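Local structure of ribose-phosphate pyrophosphokinase (Thermus thermophilus, 7PN0) at residues Asn162-Ala176 and Glu208-Glu220. The protein catalyses transfer of diphosphate from ATP to ribose 5-phosphate, making phosphoribosyl diphosphate (PRPP), the activated ribose probably used for nucleotide synthesis. Residues are numbered along the deposited sequence; the frame is centred on the assembly and turned at random.
With SO4 (sulfate ion), chain F.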
ATOM      1  N   ASN A 162     -47.822  13.210  28.350  1.00 35.22           N
ATOM      2  CA  ASN A 162     -47.836  12.080  29.317  1.00 35.52           C
ATOM      3  C   ASN A 162     -46.818  11.006  28.909  1.00 33.00           C
ATOM      4  O   ASN A 162     -47.033   9.810  29.253  1.00 33.67           O
ATOM      5  CB  ASN A 162     -49.259  11.515  29.418  1.00 37.78           C
ATOM      6  CG  ASN A 162     -49.413  10.421  30.452  1.00 38.25           C
ATOM      7  OD1 ASN A 162     -50.164   9.465  30.238  1.00 42.52           O
ATOM      8  ND2 ASN A 162     -48.698  10.536  31.561  1.00 36.91           N
ATOM      9  N   ALA A 163     -45.731  11.409  28.243  1.00 30.71           N
ATOM     10  CA  ALA A 163     -44.728  10.481  27.667  1.00 28.42           C
ATOM     11  C   ALA A 163     -43.436  10.530  28.489  1.00 26.45           C
ATOM     12  O   ALA A 163     -43.128  11.589  29.100  1.00 23.77           O
ATOM     13  CB  ALA A 163     -44.475  10.838  26.227  1.00 30.04           C
ATOM     14  N   VAL A 164     -42.694   9.423  28.477  1.00 25.44           N
ATOM     15  CA  VAL A 164     -41.329   9.353  29.061  1.00 24.32           C
ATOM     16  C   VAL A 164     -40.468   8.468  28.152  1.00 21.71           C
ATOM     17  O   VAL A 164     -40.953   7.458  27.658  1.00 21.45           O
ATOM     18  CB  VAL A 164     -41.414   8.796  30.491  1.00 24.33           C
ATOM     19  CG1 VAL A 164     -42.070   7.434  30.514  1.00 24.10           C
ATOM     20  CG2 VAL A 164     -40.057   8.767  31.181  1.00 26.76           C
ATOM     21  N   VAL A 165     -39.221   8.845  27.939  1.00 23.43           N
ATOM     22  CA  VAL A 165     -38.255   7.993  27.208  1.00 23.77           C
ATOM     23  C   VAL A 165     -37.569   7.065  28.229  1.00 23.66           C
ATOM     24  O   VAL A 165     -37.062   7.550  29.259  1.00 22.61           O
ATOM     25  CB  VAL A 165     -37.267   8.861  26.399  1.00 26.03           C
ATOM     26  CG1 VAL A 165     -36.261   8.015  25.638  1.00 26.42           C
ATOM     27  CG2 VAL A 165     -38.001   9.784  25.440  1.00 29.11           C
ATOM     28  N   VAL A 166     -37.530   5.771  27.959  1.00 20.74           N
ATOM     29  CA  VAL A 166     -36.956   4.784  28.901  1.00 22.98           C
ATOM     30  C   VAL A 166     -35.765   4.123  28.217  1.00 23.42           C
ATOM     31  O   VAL A 166     -35.952   3.591  27.106  1.00 23.64           O
ATOM     32  CB  VAL A 166     -38.003   3.737  29.304  1.00 22.59           C
ATOM     33  CG1 VAL A 166     -37.411   2.722  30.268  1.00 24.06           C
ATOM     34  CG2 VAL A 166     -39.259   4.404  29.855  1.00 22.59           C
ATOM     35  N   ALA A 167     -34.615   4.106  28.883  1.00 24.73           N
ATOM     36  CA  ALA A 167     -33.499   3.206  28.509  1.00 24.50           C
ATOM     37  C   ALA A 167     -33.616   1.916  29.310  1.00 25.78           C
ATOM     38  O   ALA A 167     -33.677   1.973  30.534  1.00 28.39           O
ATOM     39  CB  ALA A 167     -32.190   3.883  28.769  1.00 27.51           C
ATOM     40  N   PRO A 168     -33.706   0.741  28.665  1.00 24.08           N
ATOM     41  CA  PRO A 168     -33.688  -0.537  29.376  1.00 29.38           C
ATOM     42  C   PRO A 168     -32.315  -1.213  29.546  1.00 29.45           C
ATOM     43  O   PRO A 168     -32.278  -2.366  29.889  1.00 30.44           O
ATOM     44  CB  PRO A 168     -34.544  -1.380  28.427  1.00 26.34           C
ATOM     45  CG  PRO A 168     -34.070  -0.937  27.070  1.00 26.72           C
ATOM     46  CD  PRO A 168     -33.914   0.559  27.218  1.00 24.95           C
ATOM     47  N   ASP A 169     -31.243  -0.524  29.177  1.00 29.63           N
ATOM     48  CA  ASP A 169     -29.845  -1.037  29.237  1.00 30.69           C
ATOM     49  C   ASP A 169     -28.930   0.165  29.318  1.00 30.56           C
ATOM     50  O   ASP A 169     -29.245   1.147  28.638  1.00 27.95           O
ATOM     51  CB  ASP A 169     -29.461  -1.845  27.999  1.00 34.50           C
ATOM     52  CG  ASP A 169     -29.761  -3.329  28.071  1.00 37.63           C
ATOM     53  OD1 ASP A 169     -29.178  -4.001  28.958  1.00 46.65           O
ATOM     54  OD2 ASP A 169     -30.548  -3.817  27.216  1.00 39.33           O
ATOM     55  N   ALA A 170     -27.836   0.091  30.086  1.00 28.58           N
ATOM     56  CA  ALA A 170     -26.892   1.218  30.246  1.00 27.83           C
ATOM     57  C   ALA A 170     -26.481   1.744  28.874  1.00 25.94           C
ATOM     58  O   ALA A 170     -26.438   2.971  28.747  1.00 29.05           O
ATOM     59  CB  ALA A 170     -25.657   0.804  31.033  1.00 29.76           C
ATOM     60  N   GLY A 171     -26.187   0.853  27.908  1.00 27.67           N
ATOM     61  CA  GLY A 171     -25.710   1.216  26.558  1.00 27.65           C
ATOM     62  C   GLY A 171     -26.713   2.055  25.769  1.00 29.32           C
ATOM     63  O   GLY A 171     -26.286   2.679  24.782  1.00 25.06           O
ATOM     64  N   ASP A 172     -27.984   2.106  26.204  1.00 28.23           N
ATOM     65  CA  ASP A 172     -29.120   2.726  25.462  1.00 32.53           C
ATOM     66  C   ASP A 172     -29.363   4.157  25.957  1.00 29.67           C
ATOM     67  O   ASP A 172     -30.108   4.887  25.282  1.00 27.24           O
ATOM     68  CB  ASP A 172     -30.397   1.888  25.596  1.00 30.30           C
ATOM     69  CG  ASP A 172     -30.406   0.585  24.803  1.00 35.46           C
ATOM     70  OD1 ASP A 172     -29.448   0.359  24.008  1.00 32.49           O
ATOM     71  OD2 ASP A 172     -31.364  -0.227  25.007  1.00 30.53           O
ATOM     72  N   LEU A 173     -28.687   4.576  27.036  1.00 27.93           N
ATOM     73  CA  LEU A 173     -28.914   5.878  27.710  1.00 28.61           C
ATOM     74  C   LEU A 173     -28.579   7.056  26.780  1.00 26.23           C
ATOM     75  O   LEU A 173     -29.303   8.067  26.799  1.00 26.44           O
ATOM     76  CB  LEU A 173     -28.039   5.901  28.971  1.00 32.17           C
ATOM     77  CG  LEU A 173     -28.701   6.092  30.337  1.00 34.61           C
ATOM     78  CD1 LEU A 173     -30.207   6.044  30.329  1.00 33.89           C
ATOM     79  CD2 LEU A 173     -28.149   5.087  31.339  1.00 35.31           C
ATOM     80  N   LYS A 174     -27.503   6.970  26.004  1.00 27.16           N
ATOM     81  CA  LYS A 174     -27.044   8.118  25.179  1.00 27.96           C
ATOM     82  C   LYS A 174     -28.074   8.416  24.071  1.00 24.62           C
ATOM     83  O   LYS A 174     -28.461   9.618  23.883  1.00 23.80           O
ATOM     84  CB  LYS A 174     -25.671   7.808  24.585  1.00 32.41           C
ATOM     85  CG  LYS A 174     -25.023   8.977  23.859  1.00 37.32           C
ATOM     86  CD  LYS A 174     -23.809   8.595  23.013  1.00 47.35           C
ATOM     87  CE  LYS A 174     -22.823   7.684  23.726  1.00 56.02           C
ATOM     88  NZ  LYS A 174     -22.130   8.381  24.839  1.00 62.31           N
ATOM     89  N   ARG A 175     -28.495   7.375  23.349  1.00 23.94           N
ATOM     90  CA  ARG A 175     -29.471   7.500  22.231  1.00 22.47           C
ATOM     91  C   ARG A 175     -30.842   7.880  22.815  1.00 23.72           C
ATOM     92  O   ARG A 175     -31.518   8.789  22.266  1.00 24.29           O
ATOM     93  CB  ARG A 175     -29.491   6.233  21.375  1.00 23.15           C
ATOM     94  CG  ARG A 175     -30.479   6.322  20.217  1.00 21.66           C
ATOM     95  CD  ARG A 175     -30.288   5.203  19.187  1.00 22.18           C
ATOM     96  NE  ARG A 175     -29.065   5.328  18.410  1.00 21.23           N
ATOM     97  CZ  ARG A 175     -27.955   4.597  18.539  1.00 23.68           C
ATOM     98  NH1 ARG A 175     -26.934   4.862  17.742  1.00 23.98           N
ATOM     99  NH2 ARG A 175     -27.826   3.645  19.464  1.00 25.43           N
ATOM    100  N   ALA A 176     -31.231   7.277  23.933  1.00 23.05           N
ATOM    101  CA  ALA A 176     -32.500   7.599  24.617  1.00 24.04           C
ATOM    102  C   ALA A 176     -32.494   9.057  25.096  1.00 24.56           C
ATOM    103  O   ALA A 176     -33.522   9.757  24.928  1.00 21.50           O
ATOM    104  CB  ALA A 176     -32.760   6.618  25.739  1.00 24.09           C
ATOM    105  N   GLU A 208     -40.048   8.069  36.543  1.00 36.40           N
ATOM    106  CA  GLU A 208     -41.431   7.564  36.695  1.00 37.35           C
ATOM    107  C   GLU A 208     -41.962   7.069  35.346  1.00 33.40           C
ATOM    108  O   GLU A 208     -41.810   7.799  34.342  1.00 32.58           O
ATOM    109  CB  GLU A 208     -42.295   8.689  37.267  1.00 44.35           C
ATOM    110  CG  GLU A 208     -42.210   8.784  38.782  1.00 52.16           C
ATOM    111  CD  GLU A 208     -41.880  10.176  39.299  1.00 58.34           C
ATOM    112  OE1 GLU A 208     -40.944  10.801  38.752  1.00 62.59           O
ATOM    113  OE2 GLU A 208     -42.559  10.634  40.247  1.00 64.99           O
ATOM    114  N   VAL A 209     -42.599   5.899  35.333  1.00 30.04           N
ATOM    115  CA  VAL A 209     -43.334   5.424  34.126  1.00 31.99           C
ATOM    116  C   VAL A 209     -44.799   5.116  34.448  1.00 35.56           C
ATOM    117  O   VAL A 209     -45.560   4.880  33.491  1.00 35.12           O
ATOM    118  CB  VAL A 209     -42.627   4.203  33.514  1.00 30.30           C
ATOM    119  CG1 VAL A 209     -41.180   4.536  33.191  1.00 30.98           C
ATOM    120  CG2 VAL A 209     -42.729   2.988  34.425  1.00 29.87           C
ATOM    121  N   GLU A 210     -45.202   5.084  35.721  1.00 37.22           N
ATOM    122  CA  GLU A 210     -46.550   4.560  36.055  1.00 35.26           C
ATOM    123  C   GLU A 210     -47.592   5.446  35.363  1.00 31.79           C
ATOM    124  O   GLU A 210     -47.541   6.664  35.572  1.00 30.88           O
ATOM    125  CB  GLU A 210     -46.792   4.489  37.562  1.00 38.75           C
ATOM    126  CG  GLU A 210     -48.070   3.734  37.887  1.00 43.78           C
ATOM    127  CD  GLU A 210     -48.465   3.764  39.348  1.00 51.59           C
ATOM    128  OE1 GLU A 210     -49.608   3.373  39.653  1.00 56.50           O
ATOM    129  OE2 GLU A 210     -47.638   4.199  40.173  1.00 59.97           O
ATOM    130  N   GLY A 211     -48.478   4.831  34.560  1.00 33.72           N
ATOM    131  CA  GLY A 211     -49.566   5.494  33.805  1.00 33.23           C
ATOM    132  C   GLY A 211     -49.055   6.369  32.671  1.00 34.81           C
ATOM    133  O   GLY A 211     -49.851   7.184  32.106  1.00 33.11           O
ATOM    134  N   LYS A 212     -47.775   6.232  32.307  1.00 32.06           N
ATOM    135  CA  LYS A 212     -47.172   7.106  31.266  1.00 31.08           C
ATOM    136  C   LYS A 212     -47.073   6.306  29.965  1.00 24.91           C
ATOM    137  O   LYS A 212     -47.089   5.058  30.000  1.00 22.06           O
ATOM    138  CB  LYS A 212     -45.819   7.678  31.710  1.00 34.80           C
ATOM    139  CG  LYS A 212     -45.826   8.350  33.082  1.00 42.12           C
ATOM    140  CD  LYS A 212     -45.750   9.855  33.041  1.00 47.99           C
ATOM    141  CE  LYS A 212     -44.330  10.386  33.033  1.00 55.10           C
ATOM    142  NZ  LYS A 212     -44.261  11.791  33.516  1.00 55.50           N
ATOM    143  N   THR A 213     -47.014   7.029  28.857  1.00 24.83           N
ATOM    144  CA  THR A 213     -46.691   6.468  27.527  1.00 24.51           C
ATOM    145  C   THR A 213     -45.168   6.383  27.456  1.00 22.51           C
ATOM    146  O   THR A 213     -44.531   7.420  27.401  1.00 23.04           O
ATOM    147  CB  THR A 213     -47.273   7.325  26.399  1.00 26.38           C
ATOM    148  OG1 THR A 213     -48.682   7.220  26.590  1.00 27.18           O
ATOM    149  CG2 THR A 213     -46.896   6.832  25.018  1.00 25.89           C
ATOM    150  N   ALA A 214     -44.625   5.183  27.597  1.00 24.37           N
ATOM    151  CA  ALA A 214     -43.170   4.956  27.565  1.00 21.95           C
ATOM    152  C   ALA A 214     -42.721   4.824  26.098  1.00 23.65           C
ATOM    153  O   ALA A 214     -43.346   4.053  25.321  1.00 20.46           O
ATOM    154  CB  ALA A 214     -42.842   3.734  28.357  1.00 22.42           C
ATOM    155  N   LEU A 215     -41.639   5.518  25.753  1.00 22.42           N
ATOM    156  CA  LEU A 215     -40.997   5.454  24.426  1.00 21.17           C
ATOM    157  C   LEU A 215     -39.651   4.721  24.584  1.00 20.24           C
ATOM    158  O   LEU A 215     -38.868   5.126  25.454  1.00 19.63           O
ATOM    159  CB  LEU A 215     -40.798   6.878  23.912  1.00 22.73           C
ATOM    160  CG  LEU A 215     -42.016   7.791  23.961  1.00 23.91           C
ATOM    161  CD1 LEU A 215     -41.703   9.085  23.252  1.00 23.35           C
ATOM    162  CD2 LEU A 215     -43.233   7.108  23.339  1.00 26.36           C
ATOM    163  N   ILE A 216     -39.380   3.706  23.772  1.00 20.81           N
ATOM    164  CA  ILE A 216     -38.016   3.083  23.745  1.00 20.96           C
ATOM    165  C   ILE A 216     -37.419   3.220  22.349  1.00 21.10           C
ATOM    166  O   ILE A 216     -38.159   3.167  21.324  1.00 17.76           O
ATOM    167  CB  ILE A 216     -38.013   1.652  24.278  1.00 23.11           C
ATOM    168  CG1 ILE A 216     -38.733   0.672  23.351  1.00 26.41           C
ATOM    169  CG2 ILE A 216     -38.575   1.642  25.699  1.00 23.83           C
ATOM    170  CD1 ILE A 216     -38.819  -0.744  23.863  1.00 30.27           C
ATOM    171  N   VAL A 217     -36.097   3.380  22.285  1.00 19.88           N
ATOM    172  CA  VAL A 217     -35.435   3.588  20.969  1.00 19.65           C
ATOM    173  C   VAL A 217     -34.176   2.739  20.983  1.00 20.61           C
ATOM    174  O   VAL A 217     -33.514   2.651  22.061  1.00 18.98           O
ATOM    175  CB  VAL A 217     -35.194   5.078  20.686  1.00 21.20           C
ATOM    176  CG1 VAL A 217     -34.324   5.746  21.759  1.00 23.32           C
ATOM    177  CG2 VAL A 217     -34.630   5.300  19.291  1.00 19.65           C
ATOM    178  N   ASP A 218     -33.876   2.116  19.853  1.00 18.76           N
ATOM    179  CA  ASP A 218     -32.614   1.359  19.715  1.00 18.60           C
ATOM    180  C   ASP A 218     -31.978   1.660  18.360  1.00 19.16           C
ATOM    181  O   ASP A 218     -32.650   2.241  17.488  1.00 16.70           O
ATOM    182  CB  ASP A 218     -32.847  -0.134  19.931  1.00 19.55           C
ATOM    183  CG  ASP A 218     -31.632  -0.844  20.532  1.00 21.50           C
ATOM    184  OD1 ASP A 218     -30.673  -0.138  20.940  1.00 20.47           O
ATOM    185  OD2 ASP A 218     -31.657  -2.086  20.608  1.00 22.53           O
ATOM    186  N   ASP A 219     -30.727   1.247  18.167  1.00 17.65           N
ATOM    187  CA  ASP A 219     -30.109   1.363  16.819  1.00 17.73           C
ATOM    188  C   ASP A 219     -30.814   0.368  15.890  1.00 16.11           C
ATOM    189  O   ASP A 219     -31.049   0.674  14.690  1.00 16.22           O
ATOM    190  CB  ASP A 219     -28.586   1.162  16.876  1.00 17.86           C
ATOM    191  CG  ASP A 219     -28.136  -0.184  17.416  1.00 19.93           C
ATOM    192  OD1 ASP A 219     -28.682  -0.601  18.456  1.00 21.88           O
ATOM    193  OD2 ASP A 219     -27.232  -0.832  16.796  1.00 20.73           O
ATOM    194  N   GLU A 220     -31.101  -0.832  16.378  1.00 16.85           N
ATOM    195  CA  GLU A 220     -31.663  -1.867  15.504  1.00 18.14           C
ATOM    196  C   GLU A 220     -32.587  -2.772  16.313  1.00 18.75           C
ATOM    197  O   GLU A 220     -32.496  -2.791  17.500  1.00 21.39           O
ATOM    198  CB  GLU A 220     -30.586  -2.719  14.836  1.00 19.53           C
ATOM    199  CG  GLU A 220     -29.661  -3.442  15.785  1.00 19.03           C
ATOM    200  CD  GLU A 220     -28.811  -4.463  15.069  1.00 20.48           C
ATOM    201  OE1 GLU A 220     -28.975  -5.676  15.372  1.00 24.44           O
ATOM    202  OE2 GLU A 220     -27.977  -4.054  14.207  1.00 20.71           O
TER
HETATM  203  S   SO4 F 404     -28.009   7.734  15.486  1.00 21.90           S
HETATM  204  O1  SO4 F 404     -27.497   9.080  15.425  1.00 18.25           O
HETATM  205  O2  SO4 F 404     -28.834   7.521  14.315  1.00 22.82           O
HETATM  206  O3  SO4 F 404     -28.837   7.550  16.702  1.00 24.40           O
HETATM  207  O4  SO4 F 404     -26.933   6.803  15.466  1.00 23.24           O
HETATM  208  O   HOH W   1     -34.583   3.242  24.689  1.00 22.49           O
HETATM  209  O   HOH W   2     -31.247   3.761  23.066  1.00 22.77           O
HETATM  210  O   HOH W   3     -33.655   0.851  23.995  1.00 25.89           O
HETATM  211  O   HOH W   4     -29.354   2.735  21.589  1.00 28.30           O
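Two acidic side chains meet here: Asp172 OD1 lies 3.3 Å from Asp218 OD1, two acceptors with their carboxylate planes turned 65° apart. Water able to donate to Asp172 OD2, and another, accepting from Arg175 NH2, to Asp218 OD1, probably eases their closeness. They stand where two parallel strands of a phosphoribosyltransferase-like fold diverge; Asp218 and Asp219 probably belong to the family's acidic ribose-phosphate-binding motif. Earlier, strands 163-167 and 213-218 pair directly: Thr213 N and Leu215 N donate to Asn162 O and Val164 O, Val164 N and Val166 N to Thr213 O and Leu215 O. Beyond Val166 one water accepts from Val217 N and donates to Val166 O, both at 2.8 Å. Beta-branched valines suit the extended backbone; Val166 CG2 rests on Ala214 CB and Val209 CG1, each 3.9 Å away, on a face packed by Leu234 of helix 225-236. Small Ala176 lets helix 173-183 settle on Val217 CG1. Long Arg175 reaches past this valine, bending at chi3 (-70°); Asp219 CB lies over one guanidinium face, displaced toward its rim, while Asp219 OD2 is hydrogen-bonded to His129 ND1. Arg175 NE donates to O3 at 2.8 Å and Arg175 NH1 to O4 at 3.0 Å of a sulfate, probably from the crystallisation liquor.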